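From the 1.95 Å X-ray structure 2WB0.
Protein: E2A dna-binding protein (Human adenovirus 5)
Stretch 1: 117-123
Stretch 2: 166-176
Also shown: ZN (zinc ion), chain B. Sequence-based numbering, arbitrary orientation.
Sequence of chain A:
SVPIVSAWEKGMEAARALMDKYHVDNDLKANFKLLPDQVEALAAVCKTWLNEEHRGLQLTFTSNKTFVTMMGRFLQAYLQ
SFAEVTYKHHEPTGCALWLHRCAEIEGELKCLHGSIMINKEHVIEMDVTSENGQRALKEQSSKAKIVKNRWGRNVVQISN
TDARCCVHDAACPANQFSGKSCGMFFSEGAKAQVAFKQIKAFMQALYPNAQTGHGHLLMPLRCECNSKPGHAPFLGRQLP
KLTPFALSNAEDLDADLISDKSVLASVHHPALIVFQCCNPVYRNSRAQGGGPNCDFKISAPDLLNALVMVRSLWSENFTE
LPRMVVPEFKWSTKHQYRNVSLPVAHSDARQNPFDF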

# COMPACT_ATOMS: atom_id res chain seq x y z
N MET A 117 -18.96 6.38 1.35
CA MET A 117 -18.57 7.46 0.46
C MET A 117 -19.74 8.00 -0.36
O MET A 117 -20.53 7.24 -0.87
CB MET A 117 -17.39 7.05 -0.47
CG MET A 117 -16.10 6.67 0.37
SD MET A 117 -14.75 6.05 -0.74
CE MET A 117 -14.16 7.63 -1.43
N ILE A 118 -19.79 9.34 -0.46
CA ILE A 118 -20.90 10.02 -1.10
C ILE A 118 -20.75 10.10 -2.60
O ILE A 118 -19.66 10.36 -3.09
CB ILE A 118 -21.01 11.43 -0.49
CG1 ILE A 118 -21.19 11.36 1.04
CG2 ILE A 118 -22.16 12.27 -1.21
CD1 ILE A 118 -22.45 10.70 1.44
N ASN A 119 -21.83 9.92 -3.35
CA ASN A 119 -21.74 10.03 -4.81
C ASN A 119 -21.54 11.48 -5.23
O ASN A 119 -22.10 12.34 -4.65
CB ASN A 119 -23.02 9.49 -5.47
CG ASN A 119 -22.95 8.00 -5.77
OD1 ASN A 119 -23.33 7.17 -4.94
ND2 ASN A 119 -22.42 7.65 -6.97
N LYS A 120 -20.73 11.71 -6.27
CA LYS A 120 -20.39 13.06 -6.80
C LYS A 120 -20.33 12.93 -8.32
O LYS A 120 -19.94 11.89 -8.86
CB LYS A 120 -18.96 13.46 -6.44
CG LYS A 120 -18.72 14.07 -5.10
CD LYS A 120 -18.47 15.57 -5.23
CE LYS A 120 -18.83 16.32 -3.96
NZ LYS A 120 -17.68 16.28 -2.98
N GLU A 121 -20.63 14.02 -9.01
CA GLU A 121 -20.26 14.10 -10.42
C GLU A 121 -18.83 14.69 -10.55
O GLU A 121 -18.48 15.65 -9.86
CB GLU A 121 -21.30 14.87 -11.20
CG GLU A 121 -20.75 15.58 -12.43
CD GLU A 121 -21.82 15.80 -13.50
OE1 GLU A 121 -23.05 15.76 -13.16
OE2 GLU A 121 -21.40 15.96 -14.68
N HIS A 122 -17.99 14.09 -11.38
CA HIS A 122 -16.62 14.58 -11.53
C HIS A 122 -16.35 14.83 -13.01
O HIS A 122 -16.29 13.88 -13.78
CB HIS A 122 -15.66 13.53 -11.01
CG HIS A 122 -14.23 13.96 -11.03
ND1 HIS A 122 -13.20 13.08 -11.24
CD2 HIS A 122 -13.66 15.19 -10.94
CE1 HIS A 122 -12.05 13.72 -11.18
NE2 HIS A 122 -12.29 15.00 -11.02
N VAL A 123 -16.20 16.11 -13.40
CA VAL A 123 -15.95 16.45 -14.83
C VAL A 123 -14.46 16.68 -15.04
O VAL A 123 -13.87 17.53 -14.37
CB VAL A 123 -16.81 17.64 -15.34
CG1 VAL A 123 -18.31 17.38 -15.14
CG2 VAL A 123 -16.43 18.92 -14.67
ZN ZN B . -12.86 9.52 4.80
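Stretch 2, residues 166-176: CVHDAACPANQ

Stretch 2 follows stretch 1 in the same general direction: Cys-166 lies beside Met-117, their CA atoms 5.1 Å apart, and Ala-174 lies beside His-122, with 5.5 Å between CA atoms. The partners differ in form. Most of stretch 1 runs as an extended strand that continues later in the chain, whereas stretch 2 is a chain of tight bends: a 3-10 segment at 167-169, a type I turn from Asp-169 to Cys-172, and a type II turn from Pro-173 to Gln-176. Its backbone bonds are local, Asp-169 N to Cys-166 O and Cys-172 N to Asp-169 O both measuring 2.9 Å, and no backbone-to-backbone hydrogen bond joins the stretches. Cys-166 turns its CA-to-CB bond away from the strand, and its SG binds the zinc ion at 2.4 Å, with three further ligand atoms from elsewhere in the structure.

The polar contact centres on Lys-120, whose CA-to-CB bond points toward stretch 2. Turns commonly leave carbonyl oxygens without backbone partners, and a lysine ammonium group, with three protons on a long flexible arm, is well suited to gather them. Here NZ of Lys-120 donates to O of Cys-172 at 2.7 Å, and makes weak hydrogen bonds to O of Asp-169 at 2.9 Å and O of Ala-170 at 3.4 Å. The Asp-169 oxygen also closes the type I turn, so the lysine binds directly at that bend. Water 1 extends the network, accepting from Lys-120 NZ at 2.4 Å and donating to Pro-173 O at 3.0 Å.

Apolar packing lies to one end of this polar cluster. Ile-118, chi1 m and chi2 m, also points its CA-to-CB bond toward stretch 2, and its CG1 rests 3.8 Å from CG2 of Val-167 and 4.1 Å from CB of Ala-170. Branched and small aliphatic groups thus meet without any polar atom to satisfy. Nearby, CE of Met-117 comes within 3.9 Å of Cys-166 N, a van der Waals contact of a methyl group with the backbone.

At the other end, Ala-174 directs its methyl group toward the strand. The small side chain allows a close approach: its CB lies 3.5 Å from O of Glu-121, 3.6 Å from CD2 of His-122 and 4.0 Å from CD of Lys-120. The His-122 ring meets this methyl obliquely, and its NE2 lies 4.0 Å from CB of Asn-175. Water 2 links the two polar side chains, 3.1 Å from His-122 NE2 and accepting from Asn-175 ND2 at 3.3 Å.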

# COMPACT_ATOMS: atom_id res chain seq x y z
N CYS A 166 -14.90 11.02 0.29
CA CYS A 166 -14.96 10.86 1.76
C CYS A 166 -16.17 11.73 2.23
O CYS A 166 -16.38 12.78 1.65
CB CYS A 166 -13.69 11.43 2.34
SG CYS A 166 -13.75 11.59 4.12
N VAL A 167 -16.97 11.30 3.22
CA VAL A 167 -18.16 12.16 3.55
C VAL A 167 -17.76 13.58 3.99
O VAL A 167 -18.51 14.56 3.76
CB VAL A 167 -19.10 11.48 4.57
CG1 VAL A 167 -18.39 11.29 5.92
CG2 VAL A 167 -20.38 12.27 4.68
N HIS A 168 -16.56 13.71 4.56
CA HIS A 168 -16.09 15.00 5.06
C HIS A 168 -15.75 15.94 3.93
O HIS A 168 -15.61 17.15 4.16
CB HIS A 168 -14.90 14.78 5.95
CG HIS A 168 -15.23 13.90 7.13
ND1 HIS A 168 -15.71 14.41 8.32
CD2 HIS A 168 -15.16 12.56 7.29
CE1 HIS A 168 -15.92 13.42 9.16
NE2 HIS A 168 -15.59 12.28 8.57
N ASP A 169 -15.71 15.41 2.72
CA ASP A 169 -15.55 16.22 1.51
C ASP A 169 -16.82 16.49 0.76
O ASP A 169 -16.76 16.99 -0.36
CB ASP A 169 -14.50 15.55 0.59
CG ASP A 169 -13.11 15.44 1.29
OD1 ASP A 169 -12.79 16.33 2.15
OD2 ASP A 169 -12.36 14.47 1.00
N ALA A 170 -17.99 16.14 1.35
CA ALA A 170 -19.23 16.08 0.51
C ALA A 170 -19.64 17.45 -0.08
O ALA A 170 -20.24 17.52 -1.16
CB ALA A 170 -20.40 15.42 1.28
N ALA A 171 -19.22 18.52 0.56
CA ALA A 171 -19.51 19.88 0.05
C ALA A 171 -18.31 20.51 -0.73
O ALA A 171 -18.37 21.66 -1.11
CB ALA A 171 -19.96 20.79 1.26
N CYS A 172 -17.24 19.74 -0.95
CA CYS A 172 -16.08 20.17 -1.73
C CYS A 172 -16.35 19.80 -3.20
O CYS A 172 -17.09 18.85 -3.48
CB CYS A 172 -14.83 19.43 -1.30
SG CYS A 172 -14.28 19.81 0.38
N PRO A 173 -15.73 20.52 -4.15
CA PRO A 173 -15.68 20.01 -5.53
C PRO A 173 -15.13 18.58 -5.52
O PRO A 173 -14.35 18.27 -4.65
CB PRO A 173 -14.60 20.91 -6.20
CG PRO A 173 -14.71 22.21 -5.44
CD PRO A 173 -14.96 21.77 -3.99
N ALA A 174 -15.53 17.74 -6.49
CA ALA A 174 -14.94 16.42 -6.62
C ALA A 174 -13.43 16.50 -6.71
O ALA A 174 -12.87 17.34 -7.43
CB ALA A 174 -15.55 15.67 -7.90
N ASN A 175 -12.75 15.64 -5.97
CA ASN A 175 -11.28 15.49 -5.98
C ASN A 175 -10.55 16.68 -5.33
O ASN A 175 -9.35 16.91 -5.57
CB ASN A 175 -10.70 15.16 -7.37
CG ASN A 175 -9.39 14.38 -7.31
OD1 ASN A 175 -9.01 13.82 -6.29
ND2 ASN A 175 -8.66 14.40 -8.41
N GLN A 176 -11.28 17.40 -4.48
CA GLN A 176 -10.62 18.33 -3.61
C GLN A 176 -10.87 17.86 -2.21
O GLN A 176 -11.90 17.21 -1.93
CB GLN A 176 -11.10 19.75 -3.84
CG GLN A 176 -10.63 20.23 -5.22
CD GLN A 176 -11.00 21.70 -5.49
OE1 GLN A 176 -11.37 22.48 -4.55
NE2 GLN A 176 -10.96 22.07 -6.79
O HOH W 1 -15.33 15.80 -3.30
O HOH W 2 -9.65 16.53 -10.70